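Local coordinates for glutathione S-transferase family protein (Pseudomonas putida, PDB 3LXZ), which catalyses the conjugation of reduced glutathione to a wide range of hydrophobic electrophiles, as a member of the glutathione S-transferase superfamily, at the interface of chains A and B. Coordinates in Å, arbitrary orientation; residue numbers count along the deposited sequence, not the author numbering. Chains: chain A/B, Glutathione S-transferase family protein.

The interface of chains A and B. Residues chain A 47; chain B 129, 132-133.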
# COMPACT_ATOMS: atom_id res chain seq x y z
N ARG A 47 -2.40 2.87 -13.40
CA ARG A 47 -2.10 4.17 -12.77
C ARG A 47 -0.78 4.76 -13.29
O ARG A 47 -0.36 5.84 -12.87
CB ARG A 47 -2.08 4.01 -11.23
CG ARG A 47 -1.85 5.30 -10.43
CD ARG A 47 -3.01 6.29 -10.58
NE ARG A 47 -2.76 7.50 -9.80
CZ ARG A 47 -2.09 8.56 -10.25
NH1 ARG A 47 -1.64 8.56 -11.49
NH2 ARG A 47 -1.89 9.61 -9.46
N ASP B 129 -4.90 13.68 -7.68
CA ASP B 129 -4.76 12.26 -7.31
C ASP B 129 -6.08 11.51 -7.40
O ASP B 129 -6.15 10.37 -7.89
CB ASP B 129 -4.14 12.11 -5.92
CG ASP B 129 -2.64 12.44 -5.91
OD1 ASP B 129 -2.01 12.38 -7.00
OD2 ASP B 129 -2.09 12.75 -4.81
N ALA B 132 -7.20 10.94 -10.96
CA ALA B 132 -6.42 9.85 -11.52
C ALA B 132 -6.80 8.46 -10.91
O ALA B 132 -6.88 7.44 -11.62
CB ALA B 132 -4.93 10.13 -11.36
N GLY B 133 -6.99 8.44 -9.59
CA GLY B 133 -7.43 7.20 -8.90
C GLY B 133 -8.77 6.69 -9.41
O GLY B 133 -8.94 5.47 -9.65
O HOH W 1 -3.72 8.85 -7.41
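In this glutathione S-transferase, A:Arg47, on a loop of the thioredoxin-like N-terminal domain, reaches over helix 120-140 of the partner's helical C-terminal domain, meeting B:Ala132 and B:Asp129. Such pairing of unlike domains is typical of the GST dimer, and the two-fold axis repeats the contact with the chains exchanged. The guanidinium lies with one face on the methyl of B:Ala132: CB sits under the centre of the plane, 3.4 Å from A:Arg47 CZ, with the three nitrogens spread around it. The arginine leaves its backbone with CG anti to N (chi1 -177°), bends at chi2 (66°) and then runs straight through chi3, which carries the flat group across to the helix. At its edge, in plane, NH2 points towards the carboxylate oxygen OD1 of B:Asp129 in a long salt bridge of 3.7 Å; the two planes are turned 51° apart, so the pair is not a flat, two-pronged one. NE and NH2 of A:Arg47 share water 1, each 2.9 Å from its oxygen, in somewhat bent hydrogen bonds. The same water lies 2.9 Å from the backbone O of B:Asp129, linking the arginine to the helix main chain, beside the direct salt bridge to the carboxylate, and probably helps to fix the guanidinium's rotation. A leucine in place of A:Arg47 would probably leave the B:Asp129 carboxylate without this cationic mate and the bridging water without its two N-H donors.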